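Local coordinates for protein malonate decarboxylase subunit alpha (Acinetobacter baumannii ATCC 17978, PDB 6MPR) that probably acts as the carrier-protein transferase subunit of malonate decarboxylase, loading malonyl in place of acetyl during the breakdown of malonate to acetate and carbon dioxide, at residues 29-34 with 218-223; 35-40 with 49-54. All coordinates share one frame; numbering follows the deposited sequence.

Interaction 1. Residues 29-34 with 218-223; sequences LKLEMA and WVDYVV
Tyr221 reaches from the start of strand 221-224 to the last turns of helix 22-34, where its ring and hydroxyl meet Leu31 and Ala34. This is helix-on-sheet packing in an alpha/beta fold: the strand belongs to a parallel sheet and lies next to the outermost strand 42-43. Leu31 CA and Asp220 CA, the closest CA pair of the two segments, are 8.3 Å apart, so a long side chain, that of Tyr221, has to span the gap.

The two segments together bury about 170 Å². In the apolar part, Leu31 CD1 lies 3.8 Å from Tyr221 CE2, and Ala34 CB is 4.2 Å from Tyr221 CZ. The same Ala34 methyl also touches the hydroxyl. Tyr221 CG sits anti to the carbonyl carbon (chi1 -64°), which sends the ring out toward the helix. Leu31 was modelled in two conformers and the present one has an unusual chi1 of -95°, so the details of its branch tips are less certain than those of Ala34.

The polar part is satisfied outside the two segments. Tyr221 OH hydrogen-bonds Asn35 OD1, just past the helix. Asp220 OD2 accepts from Val195 N of the adjacent strand, while OD1 forms salt bridges with Lys27 and with Arg342 of the second subunit, tying the helix, the sheet and the dimer partner to one carboxylate. Across the contact that carboxylate offers Leu31 only van der Waals proximity, OD1 to CD2 being 4.2 Å. Likewise Leu31 O is 3.3 Å from Tyr221 OH, but the angle is too poor for a bond.

Interaction 2. Residues 35-40 with 49-54; sequences NQYTDG and IKVLET
Tyr37 lies against Lys50, Val51 and Thr54, joining the segment that follows helix 22-34 to helix 48-55. The intervening chain includes strand 42-43, an outermost strand of the parallel sheet, so the contact closes a short helix-strand-helix excursion at the sheet margin; Val51 and Thr38 both also touch Ile43 of that strand.

Followed outward, Tyr37 begins with apolar packing: its CB is 3.9 Å from Val51 CG2, the methyl that stands anti to the carbonyl carbon. With chi1 at -55°, Tyr37 CG lies beside its own backbone N and the ring swings out over the helix surface. One ring face receives the Lys50 aliphatic chain in a CH-pi contact, Lys50 CG being 4.2 Å from the Tyr37 ring centroid and 18° off the ring normal. The opposite face is covered from within the same segment by Gln36 CG, 3.5 Å above the plane and over the ring centre. The phenol is thus sandwiched between two aliphatic chains, which should restrict rotation of the ring. Farther along, Tyr37 CE2 comes within 4.2 Å of Thr54 OG1. That hydroxyl is already engaged, since Thr54 OG1 donates to Lys50 O at 2.7 Å, a side-chain bond back to the preceding helical turn.

Lys50 bends at chi2 (75°) and then runs extended, passing along the ring toward the hydroxyl rather than departing from the face at once. Accordingly the tip of the tyrosine meets a carbon of the lysine and not its charge: Tyr37 OH lies 3.4 Å from Lys50 CE.

Overall arrangement
Interactions 1 and 2 adjoin, their centres about 7 Å apart, and along the chain 35-40/49-54 is nested within the loop closed by 29-34/218-223. Tyr221 is the main link: besides the hydrogen bond of its OH to Asn35 OD1, at 2.8 Å, its CE1 packs 3.8 Å from Thr38 CG2. A second seam joins the helices, with Thr54 CG2 3.7 Å from Ala34 N. The end of helix 22-34, the segment after it, helix 48-55 and strand 221-224 therefore pack as one unit. It lies at the chain's periphery, with centres about 32 and 35 Å from the chain centre. Of the two contacts, interaction 1 alone meets the second subunit.

Interaction 1. Residues 29-34 with 218-223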
loop_
_atom_site.group_PDB
_atom_site.type_symbol
_atom_site.label_atom_id
_atom_site.label_comp_id
_atom_site.label_asym_id
_atom_site.label_seq_id
_atom_site.Cartn_x
_atom_site.Cartn_y
_atom_site.Cartn_z
ATOM N N LEU A 29 -4.135 -23.202 -25.038
ATOM C CA LEU A 29 -4.155 -24.651 -25.220
ATOM C C LEU A 29 -4.813 -25.345 -24.038
ATOM O O LEU A 29 -5.567 -26.310 -24.216
ATOM C CB LEU A 29 -2.737 -25.178 -25.409
ATOM C CG LEU A 29 -1.994 -24.749 -26.673
ATOM C CD1 LEU A 29 -0.629 -25.407 -26.710
ATOM C CD2 LEU A 29 -2.799 -25.116 -27.915
ATOM N N LYS A 30 -4.527 -24.876 -22.825
ATOM C CA LYS A 30 -5.123 -25.461 -21.629
ATOM C C LYS A 30 -6.628 -25.234 -21.597
ATOM O O LYS A 30 -7.398 -26.153 -21.276
ATOM C CB LYS A 30 -4.462 -24.868 -20.391
ATOM C CG LYS A 30 -2.984 -25.224 -20.281
ATOM C CD LYS A 30 -2.295 -24.239 -19.320
ATOM C CE LYS A 30 -0.791 -24.458 -19.291
ATOM N NZ LYS A 30 -0.074 -23.490 -18.405
ATOM N N LEU A 31 -7.066 -23.998 -21.871
ATOM C CA LEU A 31 -8.499 -23.733 -21.944
ATOM C C LEU A 31 -9.163 -24.626 -22.985
ATOM O O LEU A 31 -10.252 -25.157 -22.748
ATOM C CB LEU A 31 -8.759 -22.259 -22.260
ATOM C CG LEU A 31 -9.024 -21.290 -21.101
ATOM C CD1 LEU A 31 -8.115 -21.590 -19.925
ATOM C CD2 LEU A 31 -8.808 -19.862 -21.591
ATOM N N GLU A 32 -8.519 -24.806 -24.138
ATOM C CA GLU A 32 -9.110 -25.617 -25.196
ATOM C C GLU A 32 -9.294 -27.055 -24.738
ATOM O O GLU A 32 -10.338 -27.665 -24.989
ATOM C CB GLU A 32 -8.228 -25.546 -26.439
ATOM C CG GLU A 32 -8.915 -25.831 -27.730
ATOM C CD GLU A 32 -8.145 -25.221 -28.875
ATOM O OE1 GLU A 32 -6.951 -25.565 -29.040
ATOM O OE2 GLU A 32 -8.718 -24.366 -29.582
ATOM N N MET A 33 -8.302 -27.595 -24.027
ATOM C CA MET A 33 -8.396 -28.965 -23.535
ATOM C C MET A 33 -9.423 -29.082 -22.415
ATOM O O MET A 33 -10.190 -30.049 -22.369
ATOM C CB MET A 33 -7.025 -29.443 -23.058
ATOM C CG MET A 33 -6.129 -29.969 -24.171
ATOM S SD MET A 33 -4.530 -30.525 -23.551
ATOM C CE MET A 33 -5.022 -31.312 -22.018
ATOM N N ALA A 34 -9.459 -28.104 -21.511
ATOM C CA ALA A 34 -10.390 -28.161 -20.387
ATOM C C ALA A 34 -11.832 -27.979 -20.832
ATOM O O ALA A 34 -12.744 -28.506 -20.184
ATOM C CB ALA A 34 -10.038 -27.100 -19.340
ATOM N N TRP A 218 -12.223 -11.115 -15.997
ATOM C CA TRP A 218 -11.098 -11.533 -15.159
ATOM C C TRP A 218 -11.108 -13.021 -14.837
ATOM O O TRP A 218 -10.111 -13.527 -14.303
ATOM C CB TRP A 218 -11.084 -10.766 -13.823
ATOM C CG TRP A 218 -10.968 -9.286 -13.948
ATOM C CD1 TRP A 218 -11.162 -8.523 -15.076
ATOM C CD2 TRP A 218 -10.645 -8.369 -12.896
ATOM N NE1 TRP A 218 -10.985 -7.190 -14.777
ATOM C CE2 TRP A 218 -10.663 -7.071 -13.450
ATOM C CE3 TRP A 218 -10.344 -8.520 -11.540
ATOM C CZ2 TRP A 218 -10.401 -5.932 -12.692
ATOM C CZ3 TRP A 218 -10.066 -7.383 -10.795
ATOM C CH2 TRP A 218 -10.094 -6.114 -11.377
ATOM N N VAL A 219 -12.194 -13.730 -15.140
ATOM C CA VAL A 219 -12.430 -15.082 -14.650
ATOM C C VAL A 219 -12.400 -16.045 -15.834
ATOM O O VAL A 219 -13.037 -15.792 -16.861
ATOM C CB VAL A 219 -13.781 -15.157 -13.910
ATOM C CG1 VAL A 219 -14.101 -16.596 -13.491
ATOM C CG2 VAL A 219 -13.786 -14.214 -12.691
ATOM N N ASP A 220 -11.688 -17.161 -15.688
ATOM C CA ASP A 220 -11.755 -18.159 -16.755
ATOM C C ASP A 220 -12.801 -19.238 -16.494
ATOM O O ASP A 220 -13.500 -19.656 -17.430
ATOM C CB ASP A 220 -10.373 -18.775 -16.965
ATOM C CG ASP A 220 -9.368 -17.734 -17.355
ATOM O OD1 ASP A 220 -9.509 -17.159 -18.462
ATOM O OD2 ASP A 220 -8.480 -17.438 -16.527
ATOM N N TYR A 221 -12.956 -19.682 -15.246
ATOM C CA TYR A 221 -13.938 -20.711 -14.938
ATOM C C TYR A 221 -14.555 -20.478 -13.571
ATOM O O TYR A 221 -13.913 -19.933 -12.667
ATOM C CB TYR A 221 -13.333 -22.111 -14.939
ATOM C CG TYR A 221 -12.807 -22.553 -16.278
ATOM C CD1 TYR A 221 -13.652 -23.094 -17.244
ATOM C CD2 TYR A 221 -11.464 -22.431 -16.563
ATOM C CE1 TYR A 221 -13.147 -23.505 -18.491
ATOM C CE2 TYR A 221 -10.955 -22.831 -17.781
ATOM C CZ TYR A 221 -11.795 -23.361 -18.742
ATOM O OH TYR A 221 -11.245 -23.759 -19.940
ATOM N N VAL A 222 -15.806 -20.926 -13.422
ATOM C CA VAL A 222 -16.457 -20.983 -12.122
ATOM C C VAL A 222 -16.895 -22.425 -11.879
ATOM O O VAL A 222 -17.074 -23.208 -12.813
ATOM C CB VAL A 222 -17.662 -20.017 -12.000
ATOM C CG1 VAL A 222 -17.230 -18.575 -12.254
ATOM C CG2 VAL A 222 -18.792 -20.433 -12.941
ATOM N N VAL A 223 -17.038 -22.777 -10.602
ATOM C CA VAL A 223 -17.537 -24.090 -10.205
ATOM C C VAL A 223 -18.387 -23.901 -8.958
ATOM O O VAL A 223 -18.009 -23.152 -8.057
ATOM C CB VAL A 223 -16.386 -25.092 -9.953
ATOM C CG1 VAL A 223 -15.497 -24.646 -8.770
ATOM C CG2 VAL A 223 -16.934 -26.488 -9.699
#

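Interaction 2. Residues 35-40 with 49-54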
loop_
_atom_site.group_PDB
_atom_site.type_symbol
_atom_site.label_atom_id
_atom_site.label_comp_id
_atom_site.label_asym_id
_atom_site.label_seq_id
_atom_site.Cartn_x
_atom_site.Cartn_y
_atom_site.Cartn_z
ATOM N N ASN A 35 -12.059 -27.235 -21.916
ATOM C CA ASN A 35 -13.420 -26.880 -22.312
ATOM C C ASN A 35 -14.254 -28.091 -22.698
ATOM O O ASN A 35 -15.489 -28.014 -22.670
ATOM C CB ASN A 35 -13.400 -25.882 -23.476
ATOM C CG ASN A 35 -13.090 -24.461 -23.028
ATOM O OD1 ASN A 35 -13.228 -24.110 -21.847
ATOM N ND2 ASN A 35 -12.681 -23.629 -23.979
ATOM N N GLN A 36 -13.620 -29.202 -23.067
ATOM C CA GLN A 36 -14.389 -30.406 -23.347
ATOM C C GLN A 36 -15.124 -30.918 -22.115
ATOM O O GLN A 36 -16.082 -31.687 -22.258
ATOM C CB GLN A 36 -13.480 -31.503 -23.888
ATOM C CG GLN A 36 -12.643 -32.173 -22.816
ATOM C CD GLN A 36 -11.690 -33.206 -23.387
ATOM O OE1 GLN A 36 -12.114 -34.266 -23.850
ATOM N NE2 GLN A 36 -10.393 -32.899 -23.356
ATOM N N TYR A 37 -14.700 -30.518 -20.911
ATOM C CA TYR A 37 -15.332 -30.960 -19.676
ATOM C C TYR A 37 -16.292 -29.941 -19.085
ATOM O O TYR A 37 -17.013 -30.276 -18.143
ATOM C CB TYR A 37 -14.280 -31.300 -18.617
ATOM C CG TYR A 37 -13.259 -32.304 -19.079
ATOM C CD1 TYR A 37 -13.618 -33.622 -19.310
ATOM C CD2 TYR A 37 -11.934 -31.936 -19.268
ATOM C CE1 TYR A 37 -12.694 -34.549 -19.734
ATOM C CE2 TYR A 37 -10.992 -32.863 -19.705
ATOM C CZ TYR A 37 -11.384 -34.167 -19.930
ATOM O OH TYR A 37 -10.472 -35.107 -20.347
ATOM N N THR A 38 -16.324 -28.720 -19.599
ATOM C CA THR A 38 -17.129 -27.668 -19.008
ATOM C C THR A 38 -18.298 -27.308 -19.909
ATOM O O THR A 38 -18.365 -27.677 -21.093
ATOM C CB THR A 38 -16.292 -26.412 -18.734
ATOM O OG1 THR A 38 -15.916 -25.827 -19.985
ATOM C CG2 THR A 38 -15.044 -26.754 -17.911
ATOM N N ASP A 39 -19.241 -26.587 -19.310
ATOM C CA ASP A 39 -20.322 -25.946 -20.044
ATOM C C ASP A 39 -19.976 -24.460 -20.088
ATOM O O ASP A 39 -20.418 -23.656 -19.267
ATOM C CB ASP A 39 -21.665 -26.229 -19.377
ATOM C CG ASP A 39 -21.934 -27.715 -19.245
ATOM O OD1 ASP A 39 -21.848 -28.432 -20.268
ATOM O OD2 ASP A 39 -22.208 -28.179 -18.122
ATOM N N GLY A 40 -19.134 -24.109 -21.056
ATOM C CA GLY A 40 -18.592 -22.771 -21.130
ATOM C C GLY A 40 -17.685 -22.485 -19.950
ATOM O O GLY A 40 -16.712 -23.209 -19.706
ATOM N N ILE A 49 -11.624 -32.191 -10.221
ATOM C CA ILE A 49 -10.264 -32.719 -10.082
ATOM C C ILE A 49 -9.613 -32.893 -11.447
ATOM O O ILE A 49 -8.461 -32.497 -11.659
ATOM C CB ILE A 49 -10.259 -34.034 -9.288
ATOM C CG1 ILE A 49 -10.492 -33.753 -7.801
ATOM C CG2 ILE A 49 -8.922 -34.758 -9.507
ATOM C CD1 ILE A 49 -10.949 -34.967 -7.008
ATOM N N LYS A 50 -10.347 -33.464 -12.398
ATOM C CA LYS A 50 -9.821 -33.620 -13.745
ATOM C C LYS A 50 -9.521 -32.266 -14.368
ATOM O O LYS A 50 -8.517 -32.104 -15.068
ATOM C CB LYS A 50 -10.808 -34.403 -14.614
ATOM C CG LYS A 50 -10.329 -34.641 -16.037
ATOM C CD LYS A 50 -9.253 -35.725 -16.087
ATOM C CE LYS A 50 -8.833 -36.040 -17.511
ATOM N NZ LYS A 50 -7.821 -37.129 -17.547
ATOM N N VAL A 51 -10.369 -31.270 -14.106
ATOM C CA VAL A 51 -10.134 -29.963 -14.707
ATOM C C VAL A 51 -8.914 -29.289 -14.071
ATOM O O VAL A 51 -8.120 -28.647 -14.768
ATOM C CB VAL A 51 -11.400 -29.089 -14.606
ATOM C CG1 VAL A 51 -11.084 -27.659 -15.024
ATOM C CG2 VAL A 51 -12.516 -29.667 -15.488
ATOM N N LEU A 52 -8.737 -29.422 -12.741
ATOM C CA LEU A 52 -7.516 -28.906 -12.105
ATOM C C LEU A 52 -6.263 -29.533 -12.710
ATOM O O LEU A 52 -5.269 -28.839 -12.953
ATOM C CB LEU A 52 -7.539 -29.147 -10.588
ATOM C CG LEU A 52 -8.549 -28.340 -9.774
ATOM C CD1 LEU A 52 -8.530 -28.748 -8.302
ATOM C CD2 LEU A 52 -8.295 -26.837 -9.890
ATOM N N GLU A 53 -6.282 -30.852 -12.932
ATOM C CA GLU A 53 -5.161 -31.551 -13.553
ATOM C C GLU A 53 -4.931 -31.148 -15.005
ATOM O O GLU A 53 -3.891 -31.503 -15.577
ATOM C CB GLU A 53 -5.402 -33.058 -13.477
ATOM C CG GLU A 53 -5.289 -33.626 -12.076
ATOM C CD GLU A 53 -5.715 -35.076 -11.994
ATOM O OE1 GLU A 53 -5.487 -35.686 -10.924
ATOM O OE2 GLU A 53 -6.260 -35.614 -12.992
ATOM N N THR A 54 -5.892 -30.470 -15.621
ATOM C CA THR A 54 -5.786 -30.009 -16.999
ATOM C C THR A 54 -5.291 -28.572 -17.069
ATOM O O THR A 54 -4.506 -28.225 -17.959
ATOM C CB THR A 54 -7.154 -30.110 -17.693
ATOM O OG1 THR A 54 -7.657 -31.437 -17.568
ATOM C CG2 THR A 54 -7.058 -29.731 -19.167
#